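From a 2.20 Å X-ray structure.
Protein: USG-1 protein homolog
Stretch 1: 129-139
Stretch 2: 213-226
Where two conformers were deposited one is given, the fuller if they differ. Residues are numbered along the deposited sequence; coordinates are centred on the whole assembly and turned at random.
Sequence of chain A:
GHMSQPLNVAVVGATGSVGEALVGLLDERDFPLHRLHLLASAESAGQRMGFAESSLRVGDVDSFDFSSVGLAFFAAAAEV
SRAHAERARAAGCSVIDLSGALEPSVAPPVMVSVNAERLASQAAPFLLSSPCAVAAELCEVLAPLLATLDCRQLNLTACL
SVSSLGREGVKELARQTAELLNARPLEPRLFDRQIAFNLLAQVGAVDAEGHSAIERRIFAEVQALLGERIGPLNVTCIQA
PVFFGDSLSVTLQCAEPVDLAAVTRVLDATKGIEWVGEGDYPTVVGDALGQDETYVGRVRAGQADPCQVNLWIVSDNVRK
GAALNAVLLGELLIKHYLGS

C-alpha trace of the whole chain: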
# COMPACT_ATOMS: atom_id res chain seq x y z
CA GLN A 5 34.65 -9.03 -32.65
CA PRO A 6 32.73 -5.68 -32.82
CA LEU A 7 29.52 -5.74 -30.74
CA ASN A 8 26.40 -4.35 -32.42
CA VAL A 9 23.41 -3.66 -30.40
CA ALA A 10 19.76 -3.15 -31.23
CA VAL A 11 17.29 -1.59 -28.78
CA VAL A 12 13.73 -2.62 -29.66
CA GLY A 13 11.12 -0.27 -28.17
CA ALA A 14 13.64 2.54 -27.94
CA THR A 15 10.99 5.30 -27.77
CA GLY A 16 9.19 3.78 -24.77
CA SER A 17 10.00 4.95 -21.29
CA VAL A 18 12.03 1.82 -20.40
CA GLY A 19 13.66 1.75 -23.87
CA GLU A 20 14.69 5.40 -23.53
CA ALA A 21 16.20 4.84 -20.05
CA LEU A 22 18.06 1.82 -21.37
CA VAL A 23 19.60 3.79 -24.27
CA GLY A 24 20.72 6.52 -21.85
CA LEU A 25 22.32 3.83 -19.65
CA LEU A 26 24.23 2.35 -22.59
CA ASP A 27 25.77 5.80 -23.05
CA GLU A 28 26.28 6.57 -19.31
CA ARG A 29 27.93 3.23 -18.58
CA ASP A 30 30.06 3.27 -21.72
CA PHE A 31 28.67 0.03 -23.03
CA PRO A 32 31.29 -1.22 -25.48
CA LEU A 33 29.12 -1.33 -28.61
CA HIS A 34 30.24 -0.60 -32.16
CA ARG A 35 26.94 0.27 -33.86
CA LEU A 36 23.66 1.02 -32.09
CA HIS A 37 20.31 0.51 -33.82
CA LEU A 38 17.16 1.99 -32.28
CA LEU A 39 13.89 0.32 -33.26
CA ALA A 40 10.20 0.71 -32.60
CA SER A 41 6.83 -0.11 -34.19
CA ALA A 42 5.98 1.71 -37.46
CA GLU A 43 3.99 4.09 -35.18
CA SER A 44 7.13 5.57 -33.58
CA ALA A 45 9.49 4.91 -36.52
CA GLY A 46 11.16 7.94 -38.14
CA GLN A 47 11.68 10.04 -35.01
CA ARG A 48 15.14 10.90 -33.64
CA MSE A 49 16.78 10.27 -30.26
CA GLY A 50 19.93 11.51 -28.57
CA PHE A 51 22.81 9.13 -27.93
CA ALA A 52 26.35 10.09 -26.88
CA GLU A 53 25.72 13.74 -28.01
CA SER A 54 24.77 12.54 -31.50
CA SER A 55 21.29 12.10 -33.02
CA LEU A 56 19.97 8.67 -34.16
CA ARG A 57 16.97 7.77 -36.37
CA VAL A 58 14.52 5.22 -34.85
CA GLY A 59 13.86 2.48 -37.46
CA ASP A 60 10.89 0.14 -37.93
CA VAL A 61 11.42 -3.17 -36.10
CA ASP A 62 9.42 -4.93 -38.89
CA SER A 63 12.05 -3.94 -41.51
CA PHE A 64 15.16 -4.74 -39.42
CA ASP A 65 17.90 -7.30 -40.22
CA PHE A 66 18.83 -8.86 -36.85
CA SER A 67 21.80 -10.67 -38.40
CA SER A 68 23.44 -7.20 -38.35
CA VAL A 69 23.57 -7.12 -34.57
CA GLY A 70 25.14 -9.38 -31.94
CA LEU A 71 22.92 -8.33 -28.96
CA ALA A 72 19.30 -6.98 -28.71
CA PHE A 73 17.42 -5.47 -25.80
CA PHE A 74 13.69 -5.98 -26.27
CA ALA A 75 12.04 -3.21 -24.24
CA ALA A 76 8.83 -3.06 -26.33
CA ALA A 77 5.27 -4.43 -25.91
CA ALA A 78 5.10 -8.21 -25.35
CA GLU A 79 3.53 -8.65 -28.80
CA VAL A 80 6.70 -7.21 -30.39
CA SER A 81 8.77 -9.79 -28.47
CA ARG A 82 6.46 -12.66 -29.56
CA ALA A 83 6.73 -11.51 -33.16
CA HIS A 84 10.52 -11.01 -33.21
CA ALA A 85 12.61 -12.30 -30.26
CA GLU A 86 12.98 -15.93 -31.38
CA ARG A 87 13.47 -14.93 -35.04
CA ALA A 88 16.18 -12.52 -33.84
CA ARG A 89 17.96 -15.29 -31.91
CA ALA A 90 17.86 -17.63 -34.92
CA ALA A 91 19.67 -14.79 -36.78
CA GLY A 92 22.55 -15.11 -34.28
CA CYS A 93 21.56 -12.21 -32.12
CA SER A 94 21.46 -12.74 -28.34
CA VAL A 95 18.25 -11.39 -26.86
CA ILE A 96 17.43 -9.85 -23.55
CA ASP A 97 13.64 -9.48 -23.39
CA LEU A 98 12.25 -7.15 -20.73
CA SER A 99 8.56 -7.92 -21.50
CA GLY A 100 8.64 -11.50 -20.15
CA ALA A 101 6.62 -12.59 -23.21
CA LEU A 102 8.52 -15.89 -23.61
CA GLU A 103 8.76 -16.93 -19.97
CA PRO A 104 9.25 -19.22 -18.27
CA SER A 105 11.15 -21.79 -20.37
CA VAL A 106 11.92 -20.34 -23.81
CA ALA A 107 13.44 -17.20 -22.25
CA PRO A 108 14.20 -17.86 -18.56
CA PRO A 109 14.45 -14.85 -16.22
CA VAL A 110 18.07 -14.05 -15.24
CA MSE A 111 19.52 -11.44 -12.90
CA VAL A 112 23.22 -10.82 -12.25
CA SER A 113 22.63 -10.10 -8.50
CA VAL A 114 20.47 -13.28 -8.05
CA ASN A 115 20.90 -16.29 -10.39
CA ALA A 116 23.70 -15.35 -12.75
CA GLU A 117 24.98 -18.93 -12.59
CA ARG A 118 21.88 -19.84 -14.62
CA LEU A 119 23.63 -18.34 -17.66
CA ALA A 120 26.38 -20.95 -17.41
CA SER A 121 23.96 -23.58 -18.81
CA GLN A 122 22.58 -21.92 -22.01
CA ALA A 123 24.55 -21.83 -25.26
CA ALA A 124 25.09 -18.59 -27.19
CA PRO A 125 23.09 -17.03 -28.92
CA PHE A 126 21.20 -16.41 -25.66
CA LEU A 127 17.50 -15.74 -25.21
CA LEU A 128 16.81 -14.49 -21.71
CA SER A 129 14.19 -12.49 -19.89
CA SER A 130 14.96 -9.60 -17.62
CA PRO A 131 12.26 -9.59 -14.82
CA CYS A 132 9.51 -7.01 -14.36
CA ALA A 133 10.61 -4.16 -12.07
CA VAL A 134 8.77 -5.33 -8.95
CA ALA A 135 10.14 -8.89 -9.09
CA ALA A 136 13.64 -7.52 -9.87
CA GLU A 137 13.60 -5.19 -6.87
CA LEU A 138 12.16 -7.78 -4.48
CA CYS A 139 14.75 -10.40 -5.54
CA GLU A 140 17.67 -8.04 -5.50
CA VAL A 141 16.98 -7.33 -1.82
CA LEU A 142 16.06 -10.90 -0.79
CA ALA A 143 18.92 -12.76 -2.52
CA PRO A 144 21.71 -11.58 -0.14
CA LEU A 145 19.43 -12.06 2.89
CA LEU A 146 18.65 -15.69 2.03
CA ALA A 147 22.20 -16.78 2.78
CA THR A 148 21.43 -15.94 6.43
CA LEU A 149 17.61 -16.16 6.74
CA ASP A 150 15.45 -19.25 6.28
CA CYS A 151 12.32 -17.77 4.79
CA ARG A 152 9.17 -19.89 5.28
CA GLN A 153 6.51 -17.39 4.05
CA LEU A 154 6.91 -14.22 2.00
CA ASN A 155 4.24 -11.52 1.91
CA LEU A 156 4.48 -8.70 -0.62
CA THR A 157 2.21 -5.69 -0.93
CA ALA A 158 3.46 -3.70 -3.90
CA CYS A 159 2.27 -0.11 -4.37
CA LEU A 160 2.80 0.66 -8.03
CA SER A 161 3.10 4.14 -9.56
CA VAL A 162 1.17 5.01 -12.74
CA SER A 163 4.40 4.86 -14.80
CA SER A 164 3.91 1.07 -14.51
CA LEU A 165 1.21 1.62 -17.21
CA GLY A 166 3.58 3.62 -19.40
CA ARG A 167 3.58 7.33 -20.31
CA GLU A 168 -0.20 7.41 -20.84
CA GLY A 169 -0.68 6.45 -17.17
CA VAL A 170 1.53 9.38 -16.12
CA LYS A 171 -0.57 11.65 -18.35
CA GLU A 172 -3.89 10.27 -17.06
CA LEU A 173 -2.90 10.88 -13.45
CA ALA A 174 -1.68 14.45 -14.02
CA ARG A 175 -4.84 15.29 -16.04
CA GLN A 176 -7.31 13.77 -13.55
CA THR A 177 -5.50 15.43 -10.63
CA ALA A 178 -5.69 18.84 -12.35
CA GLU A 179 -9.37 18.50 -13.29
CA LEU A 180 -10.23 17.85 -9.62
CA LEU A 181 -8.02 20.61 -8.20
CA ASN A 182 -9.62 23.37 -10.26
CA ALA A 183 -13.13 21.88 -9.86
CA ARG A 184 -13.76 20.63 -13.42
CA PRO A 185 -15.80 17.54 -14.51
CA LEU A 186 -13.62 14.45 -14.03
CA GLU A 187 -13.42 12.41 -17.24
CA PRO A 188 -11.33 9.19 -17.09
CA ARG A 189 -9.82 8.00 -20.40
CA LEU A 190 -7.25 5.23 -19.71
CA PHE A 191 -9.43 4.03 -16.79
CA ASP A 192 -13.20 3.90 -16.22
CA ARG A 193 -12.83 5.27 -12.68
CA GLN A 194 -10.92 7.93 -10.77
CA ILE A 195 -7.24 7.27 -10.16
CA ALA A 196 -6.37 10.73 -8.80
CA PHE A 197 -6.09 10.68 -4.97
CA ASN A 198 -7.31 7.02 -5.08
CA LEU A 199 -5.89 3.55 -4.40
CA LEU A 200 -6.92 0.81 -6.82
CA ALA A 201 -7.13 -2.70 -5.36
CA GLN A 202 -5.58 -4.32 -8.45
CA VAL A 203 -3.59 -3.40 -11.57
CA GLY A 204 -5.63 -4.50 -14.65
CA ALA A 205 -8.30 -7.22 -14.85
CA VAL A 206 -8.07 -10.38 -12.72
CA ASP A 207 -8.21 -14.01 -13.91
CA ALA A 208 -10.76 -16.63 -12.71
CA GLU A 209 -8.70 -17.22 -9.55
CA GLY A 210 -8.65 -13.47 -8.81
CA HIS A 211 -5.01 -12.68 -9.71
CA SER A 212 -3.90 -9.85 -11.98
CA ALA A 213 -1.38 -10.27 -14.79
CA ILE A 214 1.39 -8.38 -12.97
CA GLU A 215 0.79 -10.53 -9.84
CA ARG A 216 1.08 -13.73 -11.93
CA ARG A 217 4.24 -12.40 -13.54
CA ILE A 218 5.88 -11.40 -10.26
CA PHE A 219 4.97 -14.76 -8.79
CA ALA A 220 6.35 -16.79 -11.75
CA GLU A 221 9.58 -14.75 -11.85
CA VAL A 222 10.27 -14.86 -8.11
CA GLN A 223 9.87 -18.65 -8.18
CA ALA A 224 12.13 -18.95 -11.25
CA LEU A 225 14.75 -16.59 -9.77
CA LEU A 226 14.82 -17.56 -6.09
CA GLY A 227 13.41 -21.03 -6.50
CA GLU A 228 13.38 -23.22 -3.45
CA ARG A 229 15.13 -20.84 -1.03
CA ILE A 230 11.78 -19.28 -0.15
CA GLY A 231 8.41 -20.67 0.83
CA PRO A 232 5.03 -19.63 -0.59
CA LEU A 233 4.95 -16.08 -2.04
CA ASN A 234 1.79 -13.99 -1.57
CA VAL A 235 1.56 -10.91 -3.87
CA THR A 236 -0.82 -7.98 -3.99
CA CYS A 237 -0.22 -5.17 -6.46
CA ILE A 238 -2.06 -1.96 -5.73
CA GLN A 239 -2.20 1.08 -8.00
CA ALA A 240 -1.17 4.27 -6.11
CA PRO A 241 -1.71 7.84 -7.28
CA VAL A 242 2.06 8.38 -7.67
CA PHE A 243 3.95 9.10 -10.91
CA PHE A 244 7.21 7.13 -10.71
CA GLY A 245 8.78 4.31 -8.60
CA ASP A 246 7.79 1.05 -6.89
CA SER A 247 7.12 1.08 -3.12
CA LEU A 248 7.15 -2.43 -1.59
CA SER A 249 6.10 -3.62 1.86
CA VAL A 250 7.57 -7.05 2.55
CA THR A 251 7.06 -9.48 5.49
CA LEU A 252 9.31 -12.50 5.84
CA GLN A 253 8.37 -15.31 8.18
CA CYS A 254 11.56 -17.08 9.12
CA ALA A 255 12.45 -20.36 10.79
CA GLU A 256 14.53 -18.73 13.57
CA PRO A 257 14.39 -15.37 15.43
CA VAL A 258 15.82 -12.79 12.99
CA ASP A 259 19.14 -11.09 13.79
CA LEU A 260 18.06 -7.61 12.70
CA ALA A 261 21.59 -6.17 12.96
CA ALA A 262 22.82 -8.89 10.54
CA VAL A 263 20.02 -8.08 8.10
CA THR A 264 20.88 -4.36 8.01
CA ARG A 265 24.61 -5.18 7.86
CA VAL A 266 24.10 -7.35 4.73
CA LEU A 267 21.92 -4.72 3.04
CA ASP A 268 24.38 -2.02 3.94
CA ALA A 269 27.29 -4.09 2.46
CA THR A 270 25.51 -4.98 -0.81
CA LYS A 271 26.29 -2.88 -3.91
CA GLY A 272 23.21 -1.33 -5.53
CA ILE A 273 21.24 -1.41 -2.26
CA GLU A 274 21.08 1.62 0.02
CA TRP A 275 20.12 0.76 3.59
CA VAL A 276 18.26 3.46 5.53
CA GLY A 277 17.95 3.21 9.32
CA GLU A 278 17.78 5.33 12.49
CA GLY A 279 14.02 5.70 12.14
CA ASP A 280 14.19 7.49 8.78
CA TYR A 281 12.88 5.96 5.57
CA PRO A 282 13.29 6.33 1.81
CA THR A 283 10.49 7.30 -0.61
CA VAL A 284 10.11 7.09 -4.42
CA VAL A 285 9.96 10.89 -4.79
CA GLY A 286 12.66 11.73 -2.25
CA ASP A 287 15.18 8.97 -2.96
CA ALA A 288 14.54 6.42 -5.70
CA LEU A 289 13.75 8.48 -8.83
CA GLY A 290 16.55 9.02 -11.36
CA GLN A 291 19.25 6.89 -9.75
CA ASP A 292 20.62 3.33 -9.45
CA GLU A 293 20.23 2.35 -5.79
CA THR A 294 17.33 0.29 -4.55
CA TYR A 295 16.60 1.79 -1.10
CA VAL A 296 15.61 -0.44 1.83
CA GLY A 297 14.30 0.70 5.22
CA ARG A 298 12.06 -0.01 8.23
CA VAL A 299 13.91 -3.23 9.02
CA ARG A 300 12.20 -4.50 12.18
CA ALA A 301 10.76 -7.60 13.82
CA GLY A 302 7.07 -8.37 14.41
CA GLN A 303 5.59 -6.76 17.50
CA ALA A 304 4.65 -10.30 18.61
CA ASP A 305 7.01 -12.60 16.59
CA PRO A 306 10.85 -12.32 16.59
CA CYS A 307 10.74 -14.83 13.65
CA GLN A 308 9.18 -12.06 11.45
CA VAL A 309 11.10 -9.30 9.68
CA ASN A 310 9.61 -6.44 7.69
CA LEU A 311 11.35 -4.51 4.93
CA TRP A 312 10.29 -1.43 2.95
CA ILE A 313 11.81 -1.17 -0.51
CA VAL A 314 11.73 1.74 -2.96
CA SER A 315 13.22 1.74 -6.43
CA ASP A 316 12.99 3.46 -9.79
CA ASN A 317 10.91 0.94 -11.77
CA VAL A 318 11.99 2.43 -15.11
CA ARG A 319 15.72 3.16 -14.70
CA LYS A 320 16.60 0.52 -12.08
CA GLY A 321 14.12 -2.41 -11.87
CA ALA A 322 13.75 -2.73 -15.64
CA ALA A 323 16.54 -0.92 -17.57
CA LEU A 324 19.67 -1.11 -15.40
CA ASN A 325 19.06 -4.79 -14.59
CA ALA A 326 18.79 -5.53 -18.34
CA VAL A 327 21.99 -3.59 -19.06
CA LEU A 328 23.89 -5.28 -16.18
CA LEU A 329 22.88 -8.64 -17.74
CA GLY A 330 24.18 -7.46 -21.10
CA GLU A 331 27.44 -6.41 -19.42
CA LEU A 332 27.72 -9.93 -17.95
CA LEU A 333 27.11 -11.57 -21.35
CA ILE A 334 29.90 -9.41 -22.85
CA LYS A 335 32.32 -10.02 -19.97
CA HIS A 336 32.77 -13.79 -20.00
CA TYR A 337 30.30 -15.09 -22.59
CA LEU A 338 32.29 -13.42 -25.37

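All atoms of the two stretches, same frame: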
# COMPACT_ATOMS: atom_id res chain seq x y z
N SER A 129 15.09 -13.54 -20.33
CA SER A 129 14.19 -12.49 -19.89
C SER A 129 14.84 -11.69 -18.77
O SER A 129 15.51 -12.23 -17.89
CB SER A 129 12.84 -13.07 -19.40
OG SER A 129 12.13 -13.68 -20.46
N SER A 130 14.65 -10.39 -18.80
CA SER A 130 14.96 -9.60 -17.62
C SER A 130 13.61 -9.34 -16.90
O SER A 130 12.67 -8.87 -17.54
CB SER A 130 15.69 -8.33 -18.05
OG SER A 130 16.31 -7.70 -16.95
N PRO A 131 13.52 -9.63 -15.58
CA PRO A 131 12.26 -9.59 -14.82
C PRO A 131 11.54 -8.23 -14.84
O PRO A 131 12.17 -7.19 -15.08
CB PRO A 131 12.68 -9.93 -13.37
CG PRO A 131 14.04 -10.51 -13.48
CD PRO A 131 14.67 -9.96 -14.72
N CYS A 132 10.24 -8.26 -14.58
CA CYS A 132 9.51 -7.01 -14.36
C CYS A 132 10.13 -6.29 -13.15
O CYS A 132 10.76 -6.93 -12.31
CB CYS A 132 8.02 -7.27 -14.15
SG CYS A 132 7.61 -8.05 -12.62
N ALA A 133 9.98 -4.97 -13.09
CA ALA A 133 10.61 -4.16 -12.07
C ALA A 133 10.35 -4.66 -10.64
O ALA A 133 11.28 -4.75 -9.83
CB ALA A 133 10.18 -2.69 -12.19
N VAL A 134 9.09 -4.97 -10.33
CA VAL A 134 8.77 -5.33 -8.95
C VAL A 134 9.50 -6.62 -8.53
O VAL A 134 10.07 -6.67 -7.44
CB VAL A 134 7.25 -5.46 -8.70
CG1 VAL A 134 6.98 -6.13 -7.33
CG2 VAL A 134 6.61 -4.08 -8.75
N ALA A 135 9.46 -7.65 -9.38
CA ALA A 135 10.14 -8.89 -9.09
C ALA A 135 11.66 -8.66 -9.00
O ALA A 135 12.34 -9.27 -8.15
CB ALA A 135 9.85 -9.92 -10.16
N ALA A 136 12.19 -7.79 -9.85
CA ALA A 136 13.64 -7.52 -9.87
C ALA A 136 14.07 -6.89 -8.58
O ALA A 136 15.10 -7.26 -8.02
CB ALA A 136 14.03 -6.60 -11.06
N GLU A 137 13.27 -5.94 -8.09
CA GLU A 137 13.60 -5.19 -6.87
C GLU A 137 13.40 -6.03 -5.60
O GLU A 137 14.21 -5.98 -4.68
CB GLU A 137 12.81 -3.87 -6.81
CG GLU A 137 13.14 -2.98 -8.01
CD GLU A 137 11.95 -2.15 -8.52
OE1 GLU A 137 10.80 -2.31 -8.01
OE2 GLU A 137 12.18 -1.33 -9.45
N LEU A 138 12.33 -6.82 -5.55
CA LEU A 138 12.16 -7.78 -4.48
C LEU A 138 13.39 -8.71 -4.40
O LEU A 138 14.01 -8.85 -3.34
CB LEU A 138 10.91 -8.62 -4.69
CG LEU A 138 10.56 -9.60 -3.56
CD1 LEU A 138 10.35 -8.88 -2.23
CD2 LEU A 138 9.32 -10.45 -3.91
N CYS A 139 13.73 -9.34 -5.53
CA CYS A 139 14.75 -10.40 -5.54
C CYS A 139 16.13 -9.88 -5.27
O CYS A 139 16.94 -10.55 -4.63
CB CYS A 139 14.73 -11.21 -6.85
SG CYS A 139 13.24 -12.23 -6.98
N ALA A 213 -2.49 -9.88 -13.96
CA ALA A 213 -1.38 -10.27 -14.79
C ALA A 213 -0.03 -9.95 -14.16
O ALA A 213 0.90 -10.78 -14.22
CB ALA A 213 -1.49 -9.66 -16.26
N ILE A 214 0.11 -8.76 -13.60
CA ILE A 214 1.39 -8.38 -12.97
C ILE A 214 1.69 -9.27 -11.75
O ILE A 214 2.82 -9.64 -11.52
CB ILE A 214 1.48 -6.84 -12.66
CG1 ILE A 214 2.90 -6.47 -12.20
CG2 ILE A 214 0.49 -6.41 -11.59
CD1 ILE A 214 3.98 -6.78 -13.20
N GLU A 215 0.66 -9.64 -11.00
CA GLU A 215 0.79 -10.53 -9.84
C GLU A 215 1.26 -11.95 -10.23
O GLU A 215 2.11 -12.54 -9.55
CB GLU A 215 -0.55 -10.59 -9.10
CG GLU A 215 -0.78 -9.39 -8.22
CD GLU A 215 -2.23 -9.21 -7.77
OE1 GLU A 215 -3.09 -10.13 -7.99
OE2 GLU A 215 -2.52 -8.14 -7.18
N ARG A 216 0.66 -12.48 -11.30
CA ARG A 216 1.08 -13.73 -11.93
C ARG A 216 2.53 -13.66 -12.37
O ARG A 216 3.31 -14.59 -12.10
CB ARG A 216 0.20 -14.01 -13.16
CG ARG A 216 -0.81 -15.12 -12.97
CD ARG A 216 -2.17 -14.85 -13.60
NE ARG A 216 -2.17 -14.38 -15.00
CZ ARG A 216 -3.06 -13.49 -15.45
NH1 ARG A 216 -3.98 -12.98 -14.64
NH2 ARG A 216 -3.03 -13.10 -16.70
N ARG A 217 2.88 -12.58 -13.04
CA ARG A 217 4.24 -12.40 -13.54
C ARG A 217 5.27 -12.35 -12.41
O ARG A 217 6.30 -13.04 -12.46
CB ARG A 217 4.36 -11.16 -14.43
CG ARG A 217 5.71 -11.12 -15.14
CD ARG A 217 5.93 -9.88 -15.99
NE ARG A 217 7.31 -9.85 -16.47
CZ ARG A 217 7.83 -8.90 -17.24
NH1 ARG A 217 7.08 -7.87 -17.63
NH2 ARG A 217 9.09 -8.96 -17.61
N ILE A 218 4.98 -11.55 -11.39
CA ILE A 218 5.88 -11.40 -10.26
C ILE A 218 6.06 -12.77 -9.60
O ILE A 218 7.20 -13.19 -9.31
CB ILE A 218 5.33 -10.37 -9.23
CG1 ILE A 218 5.45 -8.95 -9.77
CG2 ILE A 218 6.07 -10.50 -7.92
CD1 ILE A 218 4.49 -7.97 -9.12
N PHE A 219 4.95 -13.45 -9.39
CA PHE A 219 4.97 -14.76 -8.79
C PHE A 219 5.83 -15.75 -9.60
O PHE A 219 6.69 -16.40 -9.02
CB PHE A 219 3.54 -15.29 -8.64
CG PHE A 219 3.45 -16.64 -7.95
CD1 PHE A 219 3.32 -16.73 -6.56
CD2 PHE A 219 3.48 -17.81 -8.69
CE1 PHE A 219 3.23 -17.96 -5.92
CE2 PHE A 219 3.39 -19.06 -8.06
CZ PHE A 219 3.27 -19.13 -6.67
N ALA A 220 5.60 -15.86 -10.91
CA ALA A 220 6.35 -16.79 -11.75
C ALA A 220 7.84 -16.48 -11.75
O ALA A 220 8.68 -17.39 -11.74
CB ALA A 220 5.81 -16.80 -13.19
N GLU A 221 8.17 -15.19 -11.78
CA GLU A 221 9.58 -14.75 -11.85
C GLU A 221 10.30 -14.96 -10.52
O GLU A 221 11.43 -15.43 -10.50
CB GLU A 221 9.68 -13.30 -12.31
CG GLU A 221 9.40 -13.17 -13.80
CD GLU A 221 9.34 -11.73 -14.29
OE1 GLU A 221 9.27 -10.78 -13.47
OE2 GLU A 221 9.31 -11.55 -15.52
N VAL A 222 9.64 -14.63 -9.42
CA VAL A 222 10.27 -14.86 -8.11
C VAL A 222 10.56 -16.35 -7.91
O VAL A 222 11.63 -16.72 -7.41
CB VAL A 222 9.44 -14.24 -6.98
CG1 VAL A 222 10.00 -14.57 -5.60
CG2 VAL A 222 9.41 -12.73 -7.16
N GLN A 223 9.65 -17.21 -8.33
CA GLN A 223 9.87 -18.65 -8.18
C GLN A 223 10.92 -19.19 -9.15
O GLN A 223 11.61 -20.15 -8.83
CB GLN A 223 8.54 -19.43 -8.21
CG GLN A 223 8.21 -20.33 -9.43
CD GLN A 223 6.90 -21.12 -9.20
OE1 GLN A 223 6.39 -21.18 -8.08
NE2 GLN A 223 6.36 -21.70 -10.25
N ALA A 224 11.05 -18.57 -10.33
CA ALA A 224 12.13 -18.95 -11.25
C ALA A 224 13.48 -18.45 -10.75
O ALA A 224 14.45 -19.16 -10.82
CB ALA A 224 11.88 -18.49 -12.67
N LEU A 225 13.51 -17.24 -10.20
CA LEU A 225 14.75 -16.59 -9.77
C LEU A 225 15.28 -17.08 -8.43
O LEU A 225 16.49 -17.27 -8.28
CB LEU A 225 14.57 -15.07 -9.71
CG LEU A 225 14.44 -14.30 -11.03
CD1 LEU A 225 13.68 -12.99 -10.83
CD2 LEU A 225 15.80 -14.05 -11.66
N LEU A 226 14.40 -17.21 -7.44
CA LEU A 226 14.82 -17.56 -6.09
C LEU A 226 14.61 -19.03 -5.85
O LEU A 226 15.33 -19.64 -5.07
CB LEU A 226 14.06 -16.75 -5.02
CG LEU A 226 14.32 -15.24 -4.98
CD1 LEU A 226 13.50 -14.61 -3.89
CD2 LEU A 226 15.79 -14.91 -4.80

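Two helices, 133-139 and 213-225, pack at 37° with their axes 8.9 Å apart at closest approach, joined by an apolar seam and by one buried hydrogen bond at the start of the first helix. That bond runs from C132 N to E221 OE1 (2.9 Å): C132 holds the N-cap position, where a backbone NH lacks a partner within its own helix, and the carboxylate supplies one. E221 is set in place by R217, one turn earlier, whose NE forms a salt bridge with E221 OE2 (2.8 Å). The extended R217 side chain (chi1 to chi3 all t) lays one guanidinium face over C132 N, while S130 O lies near the plane at its edge, 3.6 Å from R217 NH2. Pairing with R217 also offsets the charge of the buried E221. The helices come closest in backbone at A135 and I218, CA to CA 5.1 Å; the small A135 methyl leaves room for this, its CB 4.1 Å from V222 CG2. Around it, V134 CG1 meets I218 CD1 (3.6 Å) and C132 SG meets I218 CG1 (3.7 Å). P131 CG packs on L225 CD1 (3.6 Å). Farther along, C139 SG sits among V222, L225 and L226, 3.8 Å from L226 CG. Together the stretches bury 603 Å².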